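Local atomic coordinates of D-alanine--D-alanine ligase (Acinetobacter baumannii ACICU, PDB entry 5D8D), a protein that ligates two D-alanine molecules with ATP to give D-alanyl-D-alanine, a building block for peptidoglycan in the bacterial cell wall. Residues D26-V31 against P273-S277; A34-S38 against F292-V297; Y58-I63 against I84-G88. All blocks are in the same frame, centred on the assembly; numbering follows the deposited sequence.

Contact 1 of 3, residues D26-V31 against P273-S277; sequences DSGQAV and PGMTS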
loop_
_atom_site.group_PDB
_atom_site.type_symbol
_atom_site.label_atom_id
_atom_site.label_comp_id
_atom_site.label_asym_id
_atom_site.label_seq_id
_atom_site.Cartn_x
_atom_site.Cartn_y
_atom_site.Cartn_z
ATOM N N ASP A 26 6.076 -25.398 1.266
ATOM C CA ASP A 26 5.419 -26.356 0.384
ATOM C C ASP A 26 5.246 -25.739 -1.019
ATOM O O ASP A 26 5.681 -26.322 -1.994
ATOM C CB ASP A 26 4.114 -26.817 1.058
ATOM C CG ASP A 26 3.334 -27.807 0.258
ATOM O OD1 ASP A 26 3.754 -28.138 -0.841
ATOM O OD2 ASP A 26 2.248 -28.237 0.727
ATOM N N SER A 27 4.700 -24.526 -1.127
ATOM C CA SER A 27 4.622 -23.853 -2.451
ATOM C C SER A 27 5.979 -23.755 -3.158
ATOM O O SER A 27 6.111 -24.034 -4.361
ATOM C CB SER A 27 4.017 -22.450 -2.313
ATOM O OG SER A 27 2.669 -22.550 -1.882
ATOM N N GLY A 28 6.976 -23.357 -2.390
ATOM C CA GLY A 28 8.309 -23.167 -2.912
ATOM C C GLY A 28 8.926 -24.398 -3.522
ATOM O O GLY A 28 9.410 -24.362 -4.682
ATOM N N GLN A 29 8.887 -25.489 -2.749
ATOM C CA GLN A 29 9.363 -26.785 -3.204
ATOM C C GLN A 29 8.654 -27.174 -4.457
ATOM O O GLN A 29 9.279 -27.631 -5.426
ATOM C CB GLN A 29 9.105 -27.869 -2.160
ATOM C CG GLN A 29 10.345 -28.429 -1.542
ATOM C CD GLN A 29 11.134 -29.227 -2.528
ATOM O OE1 GLN A 29 12.319 -29.019 -2.689
ATOM N NE2 GLN A 29 10.471 -30.102 -3.229
ATOM N N ALA A 30 7.332 -27.026 -4.472
ATOM C CA ALA A 30 6.620 -27.467 -5.687
ATOM C C ALA A 30 7.001 -26.608 -6.906
ATOM O O ALA A 30 7.196 -27.123 -8.017
ATOM C CB ALA A 30 5.120 -27.485 -5.474
ATOM N N VAL A 31 7.169 -25.302 -6.683
ATOM C CA VAL A 31 7.553 -24.412 -7.777
ATOM C C VAL A 31 8.978 -24.680 -8.232
ATOM O O VAL A 31 9.269 -24.673 -9.431
ATOM C CB VAL A 31 7.366 -22.945 -7.407
ATOM C CG1 VAL A 31 7.940 -22.045 -8.508
ATOM C CG2 VAL A 31 5.896 -22.675 -7.209
ATOM N N PRO A 273 -0.901 -16.492 -4.169
ATOM C CA PRO A 273 -1.617 -17.695 -3.805
ATOM C C PRO A 273 -0.723 -18.910 -3.615
ATOM O O PRO A 273 0.403 -18.968 -4.147
ATOM C CB PRO A 273 -2.543 -17.940 -4.991
ATOM C CG PRO A 273 -2.618 -16.654 -5.715
ATOM C CD PRO A 273 -1.316 -15.982 -5.485
ATOM N N GLY A 274 -1.253 -19.879 -2.873
ATOM C CA GLY A 274 -0.686 -21.181 -2.759
ATOM C C GLY A 274 -0.361 -21.830 -4.097
ATOM O O GLY A 274 -1.037 -21.612 -5.126
ATOM N N MET A 275 0.768 -22.543 -4.087
ATOM C CA MET A 275 1.134 -23.429 -5.140
ATOM C C MET A 275 1.395 -24.828 -4.551
ATOM O O MET A 275 2.040 -25.676 -5.189
ATOM C CB MET A 275 2.314 -22.826 -5.908
ATOM C CG MET A 275 1.918 -21.573 -6.700
ATOM S SD MET A 275 0.969 -21.903 -8.197
ATOM C CE MET A 275 2.261 -22.357 -9.334
ATOM N N THR A 276 0.847 -25.091 -3.362
ATOM C CA THR A 276 0.816 -26.448 -2.848
ATOM C C THR A 276 -0.089 -27.355 -3.695
ATOM O O THR A 276 -0.924 -26.908 -4.480
ATOM C CB THR A 276 0.261 -26.555 -1.437
ATOM O OG1 THR A 276 -1.163 -26.385 -1.478
ATOM C CG2 THR A 276 0.914 -25.544 -0.519
ATOM N N SER A 277 0.055 -28.650 -3.471
ATOM C CA SER A 277 -0.672 -29.641 -4.250
ATOM C C SER A 277 -2.222 -29.633 -4.005
ATOM O O SER A 277 -2.944 -30.144 -4.837
ATOM C CB SER A 277 -0.055 -31.015 -4.007
ATOM O OG SER A 277 -0.484 -31.455 -2.738
HETATM O O HOH W 1 2.832 -29.322 -3.001
#
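Helix 21-37 of the N-terminal domain meets the loop after strand 264-270 of the ATP-grasp domain through S27 and M275. The N-H of M275 donates to S27 OG at 2.9 Å, nearly straight at 171°, and chi1 of -65° sets that hydroxyl anti to its carbonyl carbon, facing the loop. H66 is hydrogen-bonded to the same oxygen, with V23 O a weaker partner. Three and four residues on, A30 CB lies 3.6 Å from M275 O and V31 CG2 rests on M275 CB at 3.8 Å. The methionine chain, bent at chi2 and chi3, continues to V64, W251 and helix 292-301. At the start of the helical segment, partly exposed D26 crosses T276 at about a right angle, its OD2 3.3 Å from T276 CG2; T276 OG1 is hydrogen-bonded to S279 instead. A water joins D26 OD1, to which it donates at 2.6 Å, with S277 N, whose bond to it is weak. One buried serine oxygen thus meets the M275 N-H, H66 and, weakly, V23 O, joining helix and loop a few residues beyond N270, a predicted magnesium ligand.

Contact 2 of 3, residues A34-S38 against F292-V297; sequences ALLRS and FDELCV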
loop_
_atom_site.group_PDB
_atom_site.type_symbol
_atom_site.label_atom_id
_atom_site.label_comp_id
_atom_site.label_asym_id
_atom_site.label_seq_id
_atom_site.Cartn_x
_atom_site.Cartn_y
_atom_site.Cartn_z
ATOM N N ALA A 34 9.165 -27.785 -10.382
ATOM C CA ALA A 34 8.515 -27.577 -11.657
ATOM C C ALA A 34 9.402 -26.764 -12.601
ATOM O O ALA A 34 9.525 -27.081 -13.793
ATOM C CB ALA A 34 7.153 -26.887 -11.458
ATOM N N LEU A 35 10.008 -25.707 -12.082
ATOM C CA LEU A 35 10.888 -24.887 -12.904
ATOM C C LEU A 35 12.063 -25.726 -13.347
ATOM O O LEU A 35 12.348 -25.768 -14.534
ATOM C CB LEU A 35 11.330 -23.615 -12.166
ATOM C CG LEU A 35 10.187 -22.638 -11.855
ATOM C CD1 LEU A 35 10.680 -21.479 -10.996
ATOM C CD2 LEU A 35 9.461 -22.150 -13.120
ATOM N N LEU A 36 12.673 -26.484 -12.429
ATOM C CA LEU A 36 13.814 -27.378 -12.784
ATOM C C LEU A 36 13.461 -28.437 -13.838
ATOM O O LEU A 36 14.215 -28.650 -14.798
ATOM C CB LEU A 36 14.351 -28.065 -11.543
ATOM C CG LEU A 36 15.069 -27.158 -10.543
ATOM C CD1 LEU A 36 15.249 -27.820 -9.197
ATOM C CD2 LEU A 36 16.440 -26.768 -11.090
ATOM N N ARG A 37 12.307 -29.085 -13.713
ATOM C CA ARG A 37 11.864 -30.017 -14.782
ATOM C C ARG A 37 11.836 -29.324 -16.124
ATOM O O ARG A 37 12.069 -29.957 -17.140
ATOM C CB ARG A 37 10.449 -30.506 -14.550
ATOM C CG ARG A 37 10.304 -31.681 -13.615
ATOM C CD ARG A 37 8.820 -31.770 -13.290
ATOM N NE ARG A 37 8.671 -32.264 -11.945
ATOM C CZ ARG A 37 7.777 -31.863 -11.067
ATOM N NH1 ARG A 37 6.867 -30.931 -11.377
ATOM N NH2 ARG A 37 7.779 -32.452 -9.861
ATOM N N SER A 38 11.465 -28.038 -16.116
ATOM C CA SER A 38 11.335 -27.225 -17.332
ATOM C C SER A 38 12.665 -26.644 -17.837
ATOM O O SER A 38 12.682 -25.834 -18.764
ATOM C CB SER A 38 10.324 -26.103 -17.114
ATOM O OG SER A 38 9.138 -26.580 -16.533
ATOM N N PHE A 292 0.861 -28.112 -14.201
ATOM C CA PHE A 292 1.468 -27.315 -13.137
ATOM C C PHE A 292 2.809 -26.715 -13.550
ATOM O O PHE A 292 3.108 -25.572 -13.183
ATOM C CB PHE A 292 1.659 -28.157 -11.891
ATOM C CG PHE A 292 2.249 -27.413 -10.743
ATOM C CD1 PHE A 292 1.432 -26.715 -9.864
ATOM C CD2 PHE A 292 3.628 -27.458 -10.498
ATOM C CE1 PHE A 292 1.966 -26.074 -8.752
ATOM C CE2 PHE A 292 4.184 -26.778 -9.409
ATOM C CZ PHE A 292 3.352 -26.089 -8.531
ATOM N N ASP A 293 3.603 -27.460 -14.316
ATOM C CA ASP A 293 4.918 -26.955 -14.771
ATOM C C ASP A 293 4.751 -25.833 -15.802
ATOM O O ASP A 293 5.515 -24.873 -15.803
ATOM C CB ASP A 293 5.801 -28.063 -15.348
ATOM C CG ASP A 293 6.054 -29.188 -14.373
ATOM O OD1 ASP A 293 5.494 -29.194 -13.261
ATOM O OD2 ASP A 293 6.797 -30.118 -14.745
ATOM N N GLU A 294 3.742 -25.956 -16.655
ATOM C CA GLU A 294 3.473 -24.937 -17.652
ATOM C C GLU A 294 2.973 -23.687 -16.942
ATOM O O GLU A 294 3.405 -22.580 -17.236
ATOM C CB GLU A 294 2.459 -25.425 -18.701
ATOM C CG GLU A 294 3.031 -26.391 -19.733
ATOM C CD GLU A 294 1.983 -27.235 -20.457
ATOM O OE1 GLU A 294 0.866 -27.491 -19.942
ATOM O OE2 GLU A 294 2.290 -27.680 -21.576
ATOM N N LEU A 295 2.092 -23.871 -15.973
ATOM C CA LEU A 295 1.624 -22.768 -15.145
ATOM C C LEU A 295 2.815 -21.995 -14.532
ATOM O O LEU A 295 2.829 -20.758 -14.566
ATOM C CB LEU A 295 0.673 -23.294 -14.050
ATOM C CG LEU A 295 0.345 -22.389 -12.888
ATOM C CD1 LEU A 295 -0.308 -21.126 -13.429
ATOM C CD2 LEU A 295 -0.554 -23.097 -11.894
ATOM N N CYS A 296 3.820 -22.716 -14.023
ATOM C CA CYS A 296 4.955 -22.078 -13.385
ATOM C C CYS A 296 5.777 -21.309 -14.397
ATOM O O CYS A 296 6.136 -20.186 -14.162
ATOM C CB CYS A 296 5.804 -23.072 -12.620
ATOM S SG CYS A 296 4.994 -23.738 -11.137
ATOM N N VAL A 297 6.039 -21.871 -15.556
ATOM C CA VAL A 297 6.718 -21.088 -16.589
ATOM C C VAL A 297 5.915 -19.798 -16.975
ATOM O O VAL A 297 6.482 -18.716 -17.157
ATOM C CB VAL A 297 7.038 -21.975 -17.804
ATOM C CG1 VAL A 297 7.443 -21.151 -19.027
ATOM C CG2 VAL A 297 8.164 -22.939 -17.433
#
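A34 sits at the centre of the apolar part of this helix-helix contact, in which the C-terminal end of helix 21-37 lies against the start of helix 292-301. Its CB, pointing at the second helix, reaches the edge of the F292 ring at CE2 (3.6 Å) and C296 SG (3.8 Å); the CA atoms of A34 and D293 are just 4.8 Å apart, a separation that the small methyl permits. Beside it, L35 sends CD2 to C296 CB at 3.8 Å, and S38 CB meets V297 CG2 at the same distance.

The charged part is the salt bridge between R37 and D293, whose side chains cross at about a right angle. NH1 donates to D293 OD1 at 2.9 Å on the syn side of that oxygen, with a bent N-H...O angle of 132°; a weak second bond from NH1 to OD2 is straighter but longer, at 3.5 Å. Guanidinium and carboxylate planes lie within 16° of each other; OD1 meets the guanidinium at its edge, nearly in plane, while NH1 sits somewhat out of the carboxylate plane, and one nitrogen makes both bonds.

The remaining polar group turns inward to its own helix. S38, the first residue to leave helical geometry, donates OG to A34 O at 2.8 Å, while S38 N reaches the same carbonyl from the opposite face of its plane. This double grip closes the helix end and leaves the serine side chain packed against D293 CB and V297. D293 lies in the first turn of its helix, where the N-terminal end would probably stabilise its negative charge; the chemistry is that of an apolar seam bordered by an ion pair on its exposed side.

Contact 3 of 3, residues Y58-I63 against I84-G88; sequences YDRAFI and IPYTG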
loop_
_atom_site.group_PDB
_atom_site.type_symbol
_atom_site.label_atom_id
_atom_site.label_comp_id
_atom_site.label_asym_id
_atom_site.label_seq_id
_atom_site.Cartn_x
_atom_site.Cartn_y
_atom_site.Cartn_z
ATOM N N TYR A 58 20.966 -12.941 -8.741
ATOM C CA TYR A 58 19.937 -13.531 -9.584
ATOM C C TYR A 58 19.406 -12.556 -10.627
ATOM O O TYR A 58 19.386 -11.352 -10.429
ATOM C CB TYR A 58 18.773 -14.060 -8.716
ATOM C CG TYR A 58 19.217 -15.169 -7.807
ATOM C CD1 TYR A 58 19.290 -16.482 -8.254
ATOM C CD2 TYR A 58 19.636 -14.894 -6.530
ATOM C CE1 TYR A 58 19.733 -17.506 -7.423
ATOM C CE2 TYR A 58 20.105 -15.897 -5.693
ATOM C CZ TYR A 58 20.152 -17.197 -6.140
ATOM O OH TYR A 58 20.593 -18.148 -5.266
ATOM N N ASP A 59 18.972 -13.113 -11.746
ATOM C CA ASP A 59 18.379 -12.348 -12.817
ATOM C C ASP A 59 16.910 -12.020 -12.608
ATOM O O ASP A 59 16.413 -11.085 -13.239
ATOM C CB ASP A 59 18.595 -13.073 -14.128
ATOM C CG ASP A 59 20.053 -13.114 -14.515
ATOM O OD1 ASP A 59 20.583 -12.036 -14.852
ATOM O OD2 ASP A 59 20.684 -14.197 -14.452
ATOM N N ARG A 60 16.222 -12.746 -11.716
ATOM C CA ARG A 60 14.794 -12.521 -11.442
ATOM C C ARG A 60 14.327 -13.399 -10.288
ATOM O O ARG A 60 15.033 -14.321 -9.898
ATOM C CB ARG A 60 13.906 -12.790 -12.695
ATOM C CG ARG A 60 13.724 -14.253 -13.119
ATOM C CD ARG A 60 13.960 -14.558 -14.596
ATOM N NE ARG A 60 13.486 -13.473 -15.420
ATOM C CZ ARG A 60 14.209 -12.705 -16.227
ATOM N NH1 ARG A 60 15.493 -12.916 -16.457
ATOM N NH2 ARG A 60 13.597 -11.716 -16.851
ATOM N N ALA A 61 13.120 -13.127 -9.788
ATOM C CA ALA A 61 12.573 -13.822 -8.667
ATOM C C ALA A 61 11.144 -14.300 -8.915
ATOM O O ALA A 61 10.326 -13.573 -9.471
ATOM C CB ALA A 61 12.616 -12.915 -7.454
ATOM N N PHE A 62 10.854 -15.503 -8.421
ATOM C CA PHE A 62 9.498 -16.095 -8.411
ATOM C C PHE A 62 9.090 -16.073 -6.951
ATOM O O PHE A 62 9.721 -16.776 -6.153
ATOM C CB PHE A 62 9.545 -17.553 -8.933
ATOM C CG PHE A 62 8.207 -18.152 -9.227
ATOM C CD1 PHE A 62 7.229 -18.241 -8.264
ATOM C CD2 PHE A 62 7.933 -18.674 -10.481
ATOM C CE1 PHE A 62 5.987 -18.788 -8.557
ATOM C CE2 PHE A 62 6.690 -19.216 -10.777
ATOM C CZ PHE A 62 5.722 -19.277 -9.813
ATOM N N ILE A 63 8.067 -15.284 -6.596
ATOM C CA ILE A 63 7.719 -15.052 -5.183
ATOM C C ILE A 63 6.579 -15.975 -4.772
ATOM O O ILE A 63 5.505 -15.992 -5.369
ATOM C CB ILE A 63 7.276 -13.608 -4.893
ATOM C CG1 ILE A 63 8.396 -12.594 -5.249
ATOM C CG2 ILE A 63 6.881 -13.465 -3.423
ATOM C CD1 ILE A 63 7.968 -11.149 -5.245
ATOM N N ILE A 84 15.488 -5.920 -9.623
ATOM C CA ILE A 84 15.341 -7.311 -10.059
ATOM C C ILE A 84 13.875 -7.523 -10.374
ATOM O O ILE A 84 13.033 -7.331 -9.499
ATOM C CB ILE A 84 15.795 -8.260 -8.951
ATOM C CG1 ILE A 84 17.276 -8.032 -8.673
ATOM C CG2 ILE A 84 15.545 -9.713 -9.321
ATOM C CD1 ILE A 84 17.726 -8.713 -7.436
ATOM N N PRO A 85 13.558 -7.934 -11.614
ATOM C CA PRO A 85 12.159 -8.210 -11.948
ATOM C C PRO A 85 11.634 -9.440 -11.222
ATOM O O PRO A 85 12.411 -10.349 -10.872
ATOM C CB PRO A 85 12.192 -8.453 -13.447
ATOM C CG PRO A 85 13.603 -8.832 -13.757
ATOM C CD PRO A 85 14.485 -8.372 -12.657
ATOM N N TYR A 86 10.329 -9.472 -10.998
ATOM C CA TYR A 86 9.742 -10.496 -10.155
ATOM C C TYR A 86 8.270 -10.739 -10.507
ATOM O O TYR A 86 7.685 -10.006 -11.271
ATOM C CB TYR A 86 9.936 -10.135 -8.670
ATOM C CG TYR A 86 9.276 -8.857 -8.298
ATOM C CD1 TYR A 86 7.913 -8.820 -7.944
ATOM C CD2 TYR A 86 9.982 -7.667 -8.323
ATOM C CE1 TYR A 86 7.280 -7.641 -7.621
ATOM C CE2 TYR A 86 9.350 -6.454 -8.022
ATOM C CZ TYR A 86 8.003 -6.460 -7.670
ATOM O OH TYR A 86 7.410 -5.292 -7.365
ATOM N N THR A 87 7.703 -11.809 -9.969
ATOM C CA THR A 87 6.371 -12.271 -10.352
ATOM C C THR A 87 5.305 -11.539 -9.538
ATOM O O THR A 87 5.570 -11.069 -8.456
ATOM C CB THR A 87 6.243 -13.784 -10.087
ATOM O OG1 THR A 87 6.636 -14.087 -8.743
ATOM C CG2 THR A 87 7.132 -14.551 -11.009
ATOM N N GLY A 88 4.097 -11.453 -10.069
ATOM C CA GLY A 88 2.969 -10.979 -9.310
ATOM C C GLY A 88 2.861 -9.477 -9.159
ATOM O O GLY A 88 3.414 -8.725 -9.956
#
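T87 lays its CG2 methyl over one face of the F62 ring, 4.1 Å above the plane and displaced toward the rim, while its hydroxyl turns to the backbone of strand 60-63. With chi1 at 52°, OG1 stands between the backbone N and the carbonyl carbon of T87, and from there accepts the N-H of I63 at 2.8 Å in an almost linear bond of 175°.

The two segments run in the same sense, 30° apart, and form a single parallel bridge between A61 and Y86. A61 N donates to P85 O at 3.1 Å, in the plane of that carbonyl; the return bond from T87 N to A61 O, 3.2 Å long, is weak. One step further, where a regular parallel pairing would use T87 O, the threonine hydroxyl takes the strand's N-H.

The side chains close both sides of the bridge. I63 CD1 reaches Y86 CD1 at 3.6 Å, and the A61 and Y86 CB atoms are 4.0 Å apart; helix 74-81 packs on I63 and Y86, and its E80 binds the tyrosine OH. P85 CG lies over a face of the R60 guanidinium, which is hydrogen-bonded to T303 and F7. At the far end, I84 CG2 sits 3.6 Å from R60 CA.

The path from strand 60-63 through helix 74-81 to residues 84-87 resembles a beta-alpha-beta crossover, although 84-87 forms only one bridge and no regular strand; it places that parallel bridge beside strand 60-63, the edge strand of the sheet in this Rossmann-like domain. Because a side-chain oxygen replaces a main-chain acceptor, the N-H of buried I63 remains satisfied even though the pairing ends after one bridge.

Helix 21-37 serves both contact 1 and contact 2, gripping the ATP-grasp loop 273-277 with its middle and helix 292-301 with its last turn and the residue that follows. Contact 3 lies within the N-terminal domain and is the most buried of the three. Chemistry follows place: a buried hydroxyl bond and a water bridge in contact 1, an apolar seam with a more exposed salt bridge in contact 2, and backbone pairing with a side-chain substitute in contact 3. Packing joins them all: M275 meets F292, C296 and L295 between contacts 1 and 2, while F62 touches V31, L35 and C296, linking the sheet to both helices.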